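Local coordinates for response regulator CheY-like protein (Mesorhizobium loti, PDB 3SNK), which probably acts as the CheY-like receiver domain of a longer pilus assembly protein, whose ATPase part is thought to bind and hydrolyse ATP, at residues K15-F20 and A38-R43; S45-F50 and V63-G68; G77-R82 and V106-S111; L90-D95 and S111-K116. All coordinates share one frame; numbering follows the deposited sequence.

From the N terminus, strand 15-20 runs into helix 24-36, and contact 1 closes that loop when 38-43 returns beside the first strand. Contact 2 follows in series: the turn 45-50 after the edge strand folds against 63-68 of strand 62-68, which also neighbours 15-20, so contacts 1 and 2 touch. Beyond it the last two contacts cross. Helix 78-82 meets 106-111 in contact 3, while segment 90-95, which carries strand 90-94 and lies between those segments, pairs with 111-116 in contact 4; Ser-111 belongs to both. Contacts 1 and 4 join strands at the two borders of one parallel sheet, their centres about 17 Å apart, and contacts 2 and 3 pack side chains on one of its faces.

Contact 1: residues K15-F20 and A38-R43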
loop_
_atom_site.group_PDB
_atom_site.type_symbol
_atom_site.label_atom_id
_atom_site.label_comp_id
_atom_site.label_asym_id
_atom_site.label_seq_id
_atom_site.Cartn_x
_atom_site.Cartn_y
_atom_site.Cartn_z
ATOM N N LYS A 15 13.953 1.421 -6.656
ATOM C CA LYS A 15 12.623 2.017 -6.594
ATOM C C LYS A 15 12.096 1.981 -5.168
ATOM O O LYS A 15 11.846 0.905 -4.617
ATOM C CB LYS A 15 11.652 1.303 -7.548
ATOM C CG LYS A 15 10.360 2.077 -7.772
ATOM C CD LYS A 15 9.436 1.330 -8.700
ATOM C CE LYS A 15 8.522 2.273 -9.428
ATOM N NZ LYS A 15 7.733 1.560 -10.455
ATOM N N GLN A 16 11.882 3.168 -4.591
ATOM C CA GLN A 16 11.350 3.308 -3.241
ATOM C C GLN A 16 9.923 2.767 -3.153
ATOM O O GLN A 16 9.092 3.009 -4.024
ATOM C CB GLN A 16 11.405 4.771 -2.767
ATOM C CG GLN A 16 12.803 5.191 -2.296
ATOM C CD GLN A 16 12.991 6.694 -2.196
ATOM O OE1 GLN A 16 12.160 7.430 -1.643
ATOM N NE2 GLN A 16 14.121 7.182 -2.690
ATOM N N VAL A 17 9.677 1.998 -2.113
ATOM C CA VAL A 17 8.405 1.362 -1.795
ATOM C C VAL A 17 8.061 1.765 -0.359
ATOM O O VAL A 17 8.856 1.532 0.575
ATOM C CB VAL A 17 8.422 -0.186 -1.991
ATOM C CG1 VAL A 17 7.061 -0.811 -1.691
ATOM C CG2 VAL A 17 8.890 -0.581 -3.399
ATOM N N ALA A 18 6.905 2.424 -0.187
ATOM C CA ALA A 18 6.401 2.759 1.142
ATOM C C ALA A 18 5.324 1.738 1.478
ATOM O O ALA A 18 4.396 1.548 0.706
ATOM C CB ALA A 18 5.871 4.193 1.191
ATOM N N LEU A 19 5.529 0.976 2.549
ATOM C CA LEU A 19 4.605 -0.054 3.014
ATOM C C LEU A 19 3.970 0.394 4.341
ATOM O O LEU A 19 4.688 0.840 5.253
ATOM C CB LEU A 19 5.392 -1.377 3.162
ATOM C CG LEU A 19 4.699 -2.582 3.786
ATOM C CD1 LEU A 19 3.574 -3.065 2.946
ATOM C CD2 LEU A 19 5.690 -3.722 3.969
ATOM N N PHE A 20 2.625 0.329 4.422
ATOM C CA PHE A 20 1.841 0.740 5.604
ATOM C C PHE A 20 0.972 -0.415 6.008
ATOM O O PHE A 20 0.212 -0.899 5.180
ATOM C CB PHE A 20 0.975 2.004 5.316
ATOM C CG PHE A 20 1.797 3.196 4.903
ATOM C CD1 PHE A 20 2.455 3.968 5.854
ATOM C CD2 PHE A 20 1.978 3.504 3.560
ATOM C CE1 PHE A 20 3.297 5.006 5.471
ATOM C CE2 PHE A 20 2.766 4.591 3.181
ATOM C CZ PHE A 20 3.434 5.322 4.138
ATOM N N ALA A 38 15.885 -7.246 -4.871
ATOM C CA ALA A 38 17.025 -6.314 -4.827
ATOM C C ALA A 38 16.808 -4.952 -5.528
ATOM O O ALA A 38 17.542 -4.010 -5.220
ATOM C CB ALA A 38 18.268 -6.974 -5.402
ATOM N N ILE A 39 15.829 -4.833 -6.432
ATOM C CA ILE A 39 15.584 -3.571 -7.172
ATOM C C ILE A 39 14.629 -2.613 -6.412
ATOM O O ILE A 39 14.168 -1.630 -6.998
ATOM C CB ILE A 39 15.067 -3.860 -8.614
ATOM C CG1 ILE A 39 13.685 -4.577 -8.582
ATOM C CG2 ILE A 39 16.126 -4.660 -9.405
ATOM C CD1 ILE A 39 12.988 -4.857 -9.928
ATOM N N TYR A 40 14.348 -2.878 -5.124
ATOM C CA TYR A 40 13.423 -2.041 -4.349
ATOM C C TYR A 40 14.010 -1.573 -3.007
ATOM O O TYR A 40 14.620 -2.360 -2.285
ATOM C CB TYR A 40 12.098 -2.798 -4.113
ATOM C CG TYR A 40 11.387 -3.183 -5.396
ATOM C CD1 TYR A 40 10.949 -2.212 -6.294
ATOM C CD2 TYR A 40 11.164 -4.517 -5.721
ATOM C CE1 TYR A 40 10.318 -2.558 -7.485
ATOM C CE2 TYR A 40 10.518 -4.876 -6.903
ATOM C CZ TYR A 40 10.116 -3.891 -7.793
ATOM O OH TYR A 40 9.460 -4.219 -8.957
ATOM N N ASP A 41 13.848 -0.275 -2.711
ATOM C CA ASP A 41 14.255 0.368 -1.452
ATOM C C ASP A 41 12.968 0.480 -0.618
ATOM O O ASP A 41 12.204 1.432 -0.782
ATOM C CB ASP A 41 14.942 1.735 -1.719
ATOM C CG ASP A 41 15.461 2.465 -0.485
ATOM O OD1 ASP A 41 16.206 1.841 0.310
ATOM O OD2 ASP A 41 15.172 3.676 -0.346
ATOM N N VAL A 42 12.689 -0.547 0.208
ATOM C CA VAL A 42 11.428 -0.685 0.946
ATOM C C VAL A 42 11.453 -0.099 2.382
ATOM O O VAL A 42 12.189 -0.567 3.223
ATOM C CB VAL A 42 11.012 -2.170 0.971
ATOM C CG1 VAL A 42 9.664 -2.350 1.650
ATOM C CG2 VAL A 42 10.976 -2.744 -0.442
ATOM N N ARG A 43 10.590 0.903 2.652
ATOM C CA ARG A 43 10.397 1.525 3.972
ATOM C C ARG A 43 9.076 0.970 4.534
ATOM O O ARG A 43 8.093 0.880 3.793
ATOM C CB ARG A 43 10.394 3.063 3.826
ATOM C CG ARG A 43 9.796 3.854 4.992
ATOM C CD ARG A 43 9.901 5.371 4.823
ATOM N NE ARG A 43 9.462 5.866 3.508
ATOM C CZ ARG A 43 8.255 6.363 3.243
ATOM N NH1 ARG A 43 7.324 6.410 4.189
ATOM N NH2 ARG A 43 7.969 6.815 2.027
#
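Tyr-40 and Lys-15 lie side by side on the same face of the sheet and point the same way, with CD1 of the ring 3.8 Å from the lysine CB. The carbonyl O of Lys-15 sits at the ring edge, in its plane, while CG1 of Ile-39 covers one face toward the rim. Tyr-40 CG is anti to its own carbonyl carbon (chi1 -60°); from there CD1 lies 3.9 Å from Val-17 CG2. Val-17 CB in turn packs on Val-42 CG2 at 3.9 Å, and helix 24-36 covers this valine pair through Leu-34. An alanine in place of Tyr-40 would probably open a gap beside Lys-15 and Val-17 and leave Asp-131 without its weak bond from the hydroxyl.

On the other face Gln-16 and Asp-41 also run alongside each other, with CG of the glutamine 3.4 Å from OD2; the amide oxygen itself is taken by Arg-59 N. Arg-43 bends at chi3 (48°) and lays one face of its guanidinium over Ala-18, NH2 being 3.5 Å from CB. Beneath these side chains five backbone hydrogen bonds alternate between the strands, from Lys-15 N to Ile-39 O at one end to Leu-19 N to Arg-43 O at the other. This is the pairing of a parallel beta-alpha-beta crossover, the first unit of the CheY-like receiver fold.

Contact 2: residues S45-F50 and V63-G68; sequences SETDDF and VILDLG
Phe-50 presents one ring face to Leu-65, whose CD2 stands over the ring centre 4.1 Å from the centroid and 2° off the normal, a CH-pi contact with little offset. The other methyl, CD1, reaches back to the root of the aromatic side chain, 3.9 Å from Phe-50 CB. The two side chains cross at about a right angle. Phe-50 points its CB toward the strand from the 3-10 turn 47-50, with CG anti to the backbone N (chi1 171°). Val-63 CG1 meets the rim near the ring plane, 3.9 Å from CE1. Trp-85 stacks on the same phenylalanine, and its NE1 donates to the backbone O of Phe-50.

The strand is the central one of the five-stranded parallel sheet of a receiver domain. Asp-66, near its C-terminal end, probably corresponds to the phosphoacceptor aspartate of CheY-like receivers. Its carboxylate OD2 is bound by Ser-21 OG and forms a salt bridge with Lys-116.

Thr-47 approaches this end of the strand from the side of the turn. Its CG2 is 3.7 Å from Asp-66 O, and OG1, at 3.3 Å from the same oxygen, is at a distance for a weak hydrogen bond only; whether its proton goes there or to Ser-22 OG is not settled. The same CG2 methyl also comes within 4.4 Å of Leu-65 CD1.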
loop_
_atom_site.group_PDB
_atom_site.type_symbol
_atom_site.label_atom_id
_atom_site.label_comp_id
_atom_site.label_asym_id
_atom_site.label_seq_id
_atom_site.Cartn_x
_atom_site.Cartn_y
_atom_site.Cartn_z
ATOM N N SER A 45 6.027 1.045 7.750
ATOM C CA SER A 45 5.385 1.924 8.754
ATOM C C SER A 45 3.997 1.422 9.178
ATOM O O SER A 45 3.424 0.576 8.494
ATOM C CB SER A 45 5.218 3.335 8.180
ATOM O OG SER A 45 6.420 3.900 7.684
ATOM N N GLU A 46 3.452 1.968 10.287
ATOM C CA GLU A 46 2.091 1.720 10.791
ATOM C C GLU A 46 1.057 2.261 9.771
ATOM O O GLU A 46 1.332 3.263 9.110
ATOM C CB GLU A 46 1.900 2.402 12.156
ATOM N N THR A 47 -0.124 1.613 9.664
ATOM C CA THR A 47 -1.198 1.933 8.713
ATOM C C THR A 47 -1.542 3.425 8.731
ATOM O O THR A 47 -1.599 4.037 7.659
ATOM C CB THR A 47 -2.445 1.059 8.975
ATOM O OG1 THR A 47 -2.120 -0.295 8.690
ATOM C CG2 THR A 47 -3.633 1.431 8.101
ATOM N N ASP A 48 -1.722 4.015 9.918
ATOM C CA ASP A 48 -2.093 5.420 10.046
ATOM C C ASP A 48 -1.000 6.419 9.585
ATOM O O ASP A 48 -1.346 7.582 9.359
ATOM C CB ASP A 48 -2.549 5.737 11.479
ATOM C CG ASP A 48 -3.838 5.034 11.898
ATOM O OD1 ASP A 48 -4.529 4.467 11.011
ATOM O OD2 ASP A 48 -4.167 5.067 13.111
ATOM N N ASP A 49 0.271 5.975 9.374
ATOM C CA ASP A 49 1.369 6.840 8.891
ATOM C C ASP A 49 1.153 7.247 7.427
ATOM O O ASP A 49 1.771 8.203 6.939
ATOM C CB ASP A 49 2.749 6.192 9.069
ATOM C CG ASP A 49 3.353 6.397 10.462
ATOM O OD1 ASP A 49 2.613 6.241 11.465
ATOM O OD2 ASP A 49 4.567 6.685 10.546
ATOM N N PHE A 50 0.251 6.529 6.742
ATOM C CA PHE A 50 -0.120 6.826 5.368
ATOM C C PHE A 50 -0.756 8.230 5.292
ATOM O O PHE A 50 -0.514 8.962 4.331
ATOM C CB PHE A 50 -1.089 5.752 4.858
ATOM C CG PHE A 50 -1.716 6.064 3.523
ATOM C CD1 PHE A 50 -1.061 5.749 2.339
ATOM C CD2 PHE A 50 -2.960 6.687 3.448
ATOM C CE1 PHE A 50 -1.647 6.039 1.094
ATOM C CE2 PHE A 50 -3.535 6.993 2.202
ATOM C CZ PHE A 50 -2.873 6.666 1.041
ATOM N N VAL A 63 3.256 2.698 -3.269
ATOM C CA VAL A 63 2.725 2.606 -1.919
ATOM C C VAL A 63 1.968 1.282 -1.794
ATOM O O VAL A 63 1.216 0.909 -2.696
ATOM C CB VAL A 63 1.830 3.817 -1.556
ATOM C CG1 VAL A 63 1.092 3.603 -0.239
ATOM C CG2 VAL A 63 2.664 5.078 -1.473
ATOM N N ILE A 64 2.163 0.576 -0.686
ATOM C CA ILE A 64 1.415 -0.646 -0.387
ATOM C C ILE A 64 0.658 -0.364 0.879
ATOM O O ILE A 64 1.254 -0.064 1.929
ATOM C CB ILE A 64 2.242 -1.938 -0.330
ATOM C CG1 ILE A 64 2.941 -2.178 -1.684
ATOM C CG2 ILE A 64 1.341 -3.139 0.044
ATOM C CD1 ILE A 64 4.017 -3.218 -1.676
ATOM N N LEU A 65 -0.657 -0.383 0.770
ATOM C CA LEU A 65 -1.467 -0.026 1.916
ATOM C C LEU A 65 -2.291 -1.232 2.369
ATOM O O LEU A 65 -3.135 -1.739 1.635
ATOM C CB LEU A 65 -2.343 1.203 1.596
ATOM C CG LEU A 65 -3.301 1.702 2.683
ATOM C CD1 LEU A 65 -2.543 2.223 3.920
ATOM C CD2 LEU A 65 -4.214 2.771 2.126
ATOM N N ASP A 66 -1.972 -1.720 3.569
ATOM C CA ASP A 66 -2.712 -2.819 4.183
ATOM C C ASP A 66 -3.859 -2.224 4.978
ATOM O O ASP A 66 -3.643 -1.682 6.060
ATOM C CB ASP A 66 -1.804 -3.677 5.085
ATOM C CG ASP A 66 -2.497 -4.815 5.826
ATOM O OD1 ASP A 66 -3.636 -5.184 5.429
ATOM O OD2 ASP A 66 -1.869 -5.391 6.762
ATOM N N LEU A 67 -5.068 -2.317 4.427
ATOM C CA LEU A 67 -6.294 -1.796 5.024
ATOM C C LEU A 67 -6.883 -2.746 6.073
ATOM O O LEU A 67 -7.646 -2.300 6.931
ATOM C CB LEU A 67 -7.322 -1.529 3.919
ATOM C CG LEU A 67 -6.950 -0.404 2.961
ATOM C CD1 LEU A 67 -7.682 -0.541 1.677
ATOM C CD2 LEU A 67 -7.221 0.955 3.606
ATOM N N GLY A 68 -6.533 -4.031 5.993
ATOM C CA GLY A 68 -7.036 -5.070 6.899
ATOM C C GLY A 68 -8.541 -5.183 6.784
ATOM O O GLY A 68 -9.069 -5.303 5.669
#

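Contact 3: residues G77-R82 and V106-S111; sequences GIVEAR and VRMNAS
Selenomethionine Met-108 and Ile-78 cross at about a right angle, with the isoleucine CG1 3.8 Å from SE. The selenomethionine chain bends at chi3 (88°), which places CE beside Ile-78 as well, 4.0 Å from CD1. With Ile-78 CG1 anti to the backbone N (chi1 -170°), this carbon is the one that meets the selenium. Both side chains also touch Phe-50.

Val-79 stands across the side chain of Arg-107, also at roughly a right angle, its CG2 3.8 Å from the arginine CB. The other methyl, CG1, packs on the backbone, 3.6 Å from Arg-107 O, while CG2 continues to Met-108 CG. An alanine at Val-79 would probably leave a gap beside Arg-107 CB and Met-108 CG, with the aliphatic root of the arginine less firmly held. The contact thus packs helix 78-82 against the C-terminal end of helix 99-107, two helices on the same side of the parallel sheet of the receiver's alpha/beta fold.

The polar part comes from Arg-82, modelled in two conformers. In the one described its guanidinium is turned edge-on to the chain that leaves helix 99-107: NE donates to Met-108 O at 2.8 Å, and NH2 to Asn-109 O at 2.9 Å in a nearly straight bond (173°). Asn-109 O lies close to the guanidinium plane, whereas Met-108 O is tilted somewhat from it. NH2 also donates to Val-88 O, just before strand 90-94; these bonds may not hold for the other conformer.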
loop_
_atom_site.group_PDB
_atom_site.type_symbol
_atom_site.label_atom_id
_atom_site.label_comp_id
_atom_site.label_asym_id
_atom_site.label_seq_id
_atom_site.Cartn_x
_atom_site.Cartn_y
_atom_site.Cartn_z
ATOM N N GLY A 77 -10.612 12.153 6.307
ATOM C CA GLY A 77 -9.941 12.712 5.125
ATOM C C GLY A 77 -9.063 11.756 4.335
ATOM O O GLY A 77 -8.080 12.191 3.728
ATOM N N ILE A 78 -9.426 10.457 4.308
ATOM C CA ILE A 78 -8.632 9.406 3.678
ATOM C C ILE A 78 -8.373 9.602 2.156
ATOM O O ILE A 78 -7.237 9.400 1.726
ATOM C CB ILE A 78 -9.187 7.970 3.981
ATOM C CG1 ILE A 78 -8.205 6.854 3.531
ATOM C CG2 ILE A 78 -10.590 7.732 3.436
ATOM C CD1 ILE A 78 -6.807 6.996 4.080
ATOM N N VAL A 79 -9.389 9.977 1.361
ATOM C CA VAL A 79 -9.233 10.150 -0.092
ATOM C C VAL A 79 -8.362 11.378 -0.383
ATOM O O VAL A 79 -7.550 11.335 -1.329
ATOM C CB VAL A 79 -10.592 10.184 -0.836
ATOM C CG1 VAL A 79 -10.405 10.452 -2.328
ATOM C CG2 VAL A 79 -11.343 8.852 -0.619
ATOM N N GLU A 80 -8.483 12.419 0.463
ATOM C CA GLU A 80 -7.686 13.644 0.364
ATOM C C GLU A 80 -6.253 13.342 0.750
ATOM O O GLU A 80 -5.347 13.873 0.115
ATOM C CB GLU A 80 -8.237 14.775 1.249
ATOM C CG GLU A 80 -9.578 15.341 0.818
ATOM C CD GLU A 80 -10.801 14.628 1.367
ATOM O OE1 GLU A 80 -10.677 13.480 1.857
ATOM O OE2 GLU A 80 -11.903 15.210 1.262
ATOM N N ALA A 81 -6.041 12.477 1.772
ATOM C CA ALA A 81 -4.695 12.069 2.189
ATOM C C ALA A 81 -4.017 11.258 1.075
ATOM O O ALA A 81 -2.803 11.369 0.909
ATOM C CB ALA A 81 -4.724 11.283 3.498
ATOM N N ARG A 82 -4.781 10.484 0.284
ATOM C CA ARG A 82 -4.202 9.730 -0.835
ATOM C C ARG A 82 -3.551 10.721 -1.813
ATOM O O ARG A 82 -2.479 10.437 -2.347
ATOM C CB ARG A 82 -5.258 8.859 -1.540
ATOM C CG ARG A 82 -4.699 7.843 -2.541
ATOM C CD ARG A 82 -4.532 8.407 -3.959
ATOM N NE ARG A 82 -4.255 7.347 -4.925
ATOM C CZ ARG A 82 -3.053 7.074 -5.431
ATOM N NH1 ARG A 82 -2.008 7.830 -5.123
ATOM N NH2 ARG A 82 -2.895 6.054 -6.265
ATOM N N VAL A 106 -12.574 2.698 -4.173
ATOM C CA VAL A 106 -12.656 3.115 -5.567
ATOM C C VAL A 106 -12.115 4.559 -5.691
ATOM O O VAL A 106 -11.285 4.806 -6.558
ATOM C CB VAL A 106 -14.068 2.969 -6.188
ATOM C CG1 VAL A 106 -14.170 3.733 -7.508
ATOM C CG2 VAL A 106 -14.428 1.506 -6.398
ATOM N N ARG A 107 -12.531 5.470 -4.793
ATOM C CA ARG A 107 -12.102 6.866 -4.830
ATOM C C ARG A 107 -10.619 7.013 -4.533
ATOM O O ARG A 107 -10.016 7.985 -4.967
ATOM C CB ARG A 107 -12.908 7.729 -3.858
ATOM C CG ARG A 107 -14.365 7.871 -4.249
ATOM C CD ARG A 107 -14.997 9.078 -3.585
ATOM N NE ARG A 107 -15.060 8.950 -2.129
ATOM C CZ ARG A 107 -16.067 8.387 -1.470
ATOM N NH1 ARG A 107 -17.103 7.883 -2.130
ATOM N NH2 ARG A 107 -16.044 8.321 -0.144
HETATM N N MSE A 108 -10.037 6.065 -3.790
HETATM C CA MSE A 108 -8.611 6.070 -3.479
HETATM C C MSE A 108 -7.752 5.671 -4.671
HETATM O O MSE A 108 -6.541 5.806 -4.600
HETATM C CB MSE A 108 -8.300 5.218 -2.256
HETATM C CG MSE A 108 -8.615 5.995 -0.985
HETATM SE SE MSE A 108 -8.296 4.780 0.385
HETATM C CE MSE A 108 -6.369 5.216 0.579
ATOM N N ASN A 109 -8.355 5.216 -5.772
ATOM C CA ASN A 109 -7.656 5.008 -7.029
ATOM C C ASN A 109 -6.382 4.126 -6.869
ATOM O O ASN A 109 -5.250 4.539 -7.193
ATOM C CB ASN A 109 -7.306 6.407 -7.643
ATOM C CG ASN A 109 -6.836 6.352 -9.067
ATOM O OD1 ASN A 109 -6.899 5.323 -9.732
ATOM N ND2 ASN A 109 -6.382 7.468 -9.586
ATOM N N ALA A 110 -6.598 2.909 -6.363
ATOM C CA ALA A 110 -5.563 1.901 -6.230
ATOM C C ALA A 110 -5.445 1.157 -7.547
ATOM O O ALA A 110 -6.451 0.971 -8.231
ATOM C CB ALA A 110 -5.901 0.950 -5.089
ATOM N N SER A 111 -4.224 0.769 -7.947
ATOM C CA SER A 111 -4.041 0.042 -9.210
ATOM C C SER A 111 -4.404 -1.412 -9.017
ATOM O O SER A 111 -4.950 -2.039 -9.929
ATOM C CB SER A 111 -2.604 0.159 -9.703
ATOM O OG SER A 111 -1.705 -0.547 -8.862
#

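Contact 4: residues L90-D95 and S111-K116; sequences LIAVSD and SDWLHK
Leu-90 O accepts the N-H of Ser-111 at 2.8 Å, the first of five backbone bonds between the strands. Ala-92 uses both its polar atoms, donating to Asp-112 O and accepting from Leu-114 N at 2.7 Å. Ser-94 does likewise, from its N to Leu-114 O and from Lys-116 N to its O, the last bond being longer at 3.3 Å. Leu-114 O has a second donor, a water 3.0 Å away that also donates to Ser-94 OG. That hydroxyl spends its own proton on Asp-95 O.

Strands 90-94 and 112-115 are joined through helix 99-107 in a right-handed beta-alpha-beta crossover, which ends the receiver-type sheet. At their C-terminal ends Lys-116 probably corresponds to the conserved lysine of CheY-like receivers; its extended chain runs past Val-93 CG1, and NZ forms a salt bridge with Asp-23.

At the opposite end Ser-111 OG donates to Asp-112 OD2 from above the carboxylate plane and is also bonded to His-130 NE2. OD2 additionally rests 3.7 Å from Ile-91 CG1. Ile-91 CG2 packs against Leu-114 CD1, 3.6 Å apart.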
loop_
_atom_site.group_PDB
_atom_site.type_symbol
_atom_site.label_atom_id
_atom_site.label_comp_id
_atom_site.label_asym_id
_atom_site.label_seq_id
_atom_site.Cartn_x
_atom_site.Cartn_y
_atom_site.Cartn_z
ATOM N N LEU A 90 -0.755 2.784 -6.090
ATOM C CA LEU A 90 -1.167 2.355 -4.782
ATOM C C LEU A 90 -1.669 0.932 -4.872
ATOM O O LEU A 90 -2.525 0.615 -5.707
ATOM C CB LEU A 90 -2.254 3.319 -4.235
ATOM C CG LEU A 90 -3.041 2.875 -2.971
ATOM C CD1 LEU A 90 -2.140 2.790 -1.778
ATOM C CD2 LEU A 90 -4.167 3.892 -2.641
ATOM N N ILE A 91 -1.086 0.058 -4.068
ATOM C CA ILE A 91 -1.520 -1.345 -4.047
ATOM C C ILE A 91 -2.283 -1.506 -2.765
ATOM O O ILE A 91 -1.727 -1.254 -1.691
ATOM C CB ILE A 91 -0.374 -2.368 -4.240
ATOM C CG1 ILE A 91 0.231 -2.213 -5.647
ATOM C CG2 ILE A 91 -0.888 -3.810 -4.029
ATOM C CD1 ILE A 91 1.648 -2.806 -5.808
ATOM N N ALA A 92 -3.573 -1.849 -2.875
ATOM C CA ALA A 92 -4.393 -2.015 -1.676
ATOM C C ALA A 92 -4.525 -3.482 -1.331
ATOM O O ALA A 92 -4.768 -4.316 -2.201
ATOM C CB ALA A 92 -5.762 -1.391 -1.874
ATOM N N VAL A 93 -4.320 -3.793 -0.045
ATOM C CA VAL A 93 -4.463 -5.132 0.500
ATOM C C VAL A 93 -5.520 -5.025 1.582
ATOM O O VAL A 93 -5.434 -4.173 2.477
ATOM C CB VAL A 93 -3.135 -5.765 1.017
ATOM C CG1 VAL A 93 -3.337 -7.233 1.401
ATOM C CG2 VAL A 93 -2.020 -5.629 -0.014
ATOM N N SER A 94 -6.533 -5.871 1.493
ATOM C CA SER A 94 -7.572 -5.873 2.503
ATOM C C SER A 94 -8.195 -7.233 2.617
ATOM O O SER A 94 -8.020 -8.084 1.741
ATOM C CB SER A 94 -8.649 -4.841 2.154
ATOM O OG SER A 94 -9.505 -5.316 1.125
ATOM N N ASP A 95 -8.984 -7.416 3.674
ATOM C CA ASP A 95 -9.850 -8.582 3.836
ATOM C C ASP A 95 -11.129 -8.186 3.077
ATOM O O ASP A 95 -11.077 -7.214 2.320
ATOM C CB ASP A 95 -10.071 -8.883 5.329
ATOM C CG ASP A 95 -8.823 -9.391 6.029
ATOM O OD1 ASP A 95 -8.393 -10.538 5.726
ATOM O OD2 ASP A 95 -8.276 -8.652 6.882
ATOM N N SER A 111 -4.224 0.769 -7.947
ATOM C CA SER A 111 -4.041 0.042 -9.210
ATOM C C SER A 111 -4.404 -1.412 -9.017
ATOM O O SER A 111 -4.950 -2.039 -9.929
ATOM C CB SER A 111 -2.604 0.159 -9.703
ATOM O OG SER A 111 -1.705 -0.547 -8.862
ATOM N N ASP A 112 -4.130 -1.950 -7.808
ATOM C CA ASP A 112 -4.434 -3.337 -7.524
ATOM C C ASP A 112 -5.156 -3.497 -6.177
ATOM O O ASP A 112 -4.839 -2.807 -5.218
ATOM C CB ASP A 112 -3.140 -4.189 -7.558
ATOM C CG ASP A 112 -2.320 -4.070 -8.848
ATOM O OD1 ASP A 112 -2.632 -4.785 -9.818
ATOM O OD2 ASP A 112 -1.358 -3.265 -8.875
ATOM N N TRP A 113 -6.124 -4.415 -6.127
ATOM C CA TRP A 113 -6.867 -4.785 -4.926
ATOM C C TRP A 113 -6.541 -6.241 -4.540
ATOM O O TRP A 113 -7.157 -7.164 -5.060
ATOM C CB TRP A 113 -8.367 -4.648 -5.146
ATOM C CG TRP A 113 -8.936 -3.270 -5.324
ATOM C CD1 TRP A 113 -8.269 -2.078 -5.386
ATOM C CD2 TRP A 113 -10.315 -2.974 -5.538
ATOM N NE1 TRP A 113 -9.157 -1.054 -5.625
ATOM C CE2 TRP A 113 -10.425 -1.576 -5.709
ATOM C CE3 TRP A 113 -11.483 -3.760 -5.574
ATOM C CZ2 TRP A 113 -11.659 -0.942 -5.887
ATOM C CZ3 TRP A 113 -12.702 -3.130 -5.765
ATOM C CH2 TRP A 113 -12.780 -1.741 -5.938
ATOM N N LEU A 114 -5.591 -6.446 -3.637
ATOM C CA LEU A 114 -5.194 -7.798 -3.249
ATOM C C LEU A 114 -5.924 -8.216 -1.988
ATOM O O LEU A 114 -6.169 -7.388 -1.108
ATOM C CB LEU A 114 -3.669 -7.886 -3.083
ATOM C CG LEU A 114 -2.828 -7.366 -4.292
ATOM C CD1 LEU A 114 -1.341 -7.355 -3.963
ATOM C CD2 LEU A 114 -3.078 -8.189 -5.563
ATOM N N HIS A 115 -6.339 -9.485 -1.937
ATOM C CA HIS A 115 -7.107 -10.072 -0.841
ATOM C C HIS A 115 -6.202 -10.973 -0.001
ATOM O O HIS A 115 -5.481 -11.805 -0.553
ATOM C CB HIS A 115 -8.321 -10.834 -1.423
ATOM C CG HIS A 115 -9.283 -11.380 -0.408
ATOM N ND1 HIS A 115 -10.138 -10.550 0.305
ATOM C CD2 HIS A 115 -9.542 -12.669 -0.068
ATOM C CE1 HIS A 115 -10.853 -11.352 1.084
ATOM N NE2 HIS A 115 -10.528 -12.637 0.900
ATOM N N LYS A 116 -6.235 -10.791 1.335
ATOM C CA LYS A 116 -5.442 -11.539 2.316
ATOM C C LYS A 116 -5.974 -12.975 2.527
ATOM O O LYS A 116 -7.193 -13.149 2.620
ATOM C CB LYS A 116 -5.430 -10.803 3.657
ATOM C CG LYS A 116 -4.174 -9.996 3.922
ATOM C CD LYS A 116 -4.233 -9.372 5.310
ATOM C CE LYS A 116 -3.025 -8.539 5.646
ATOM N NZ LYS A 116 -3.144 -7.958 7.002
HETATM O O HOH W 1 -8.036 -5.095 -1.459
#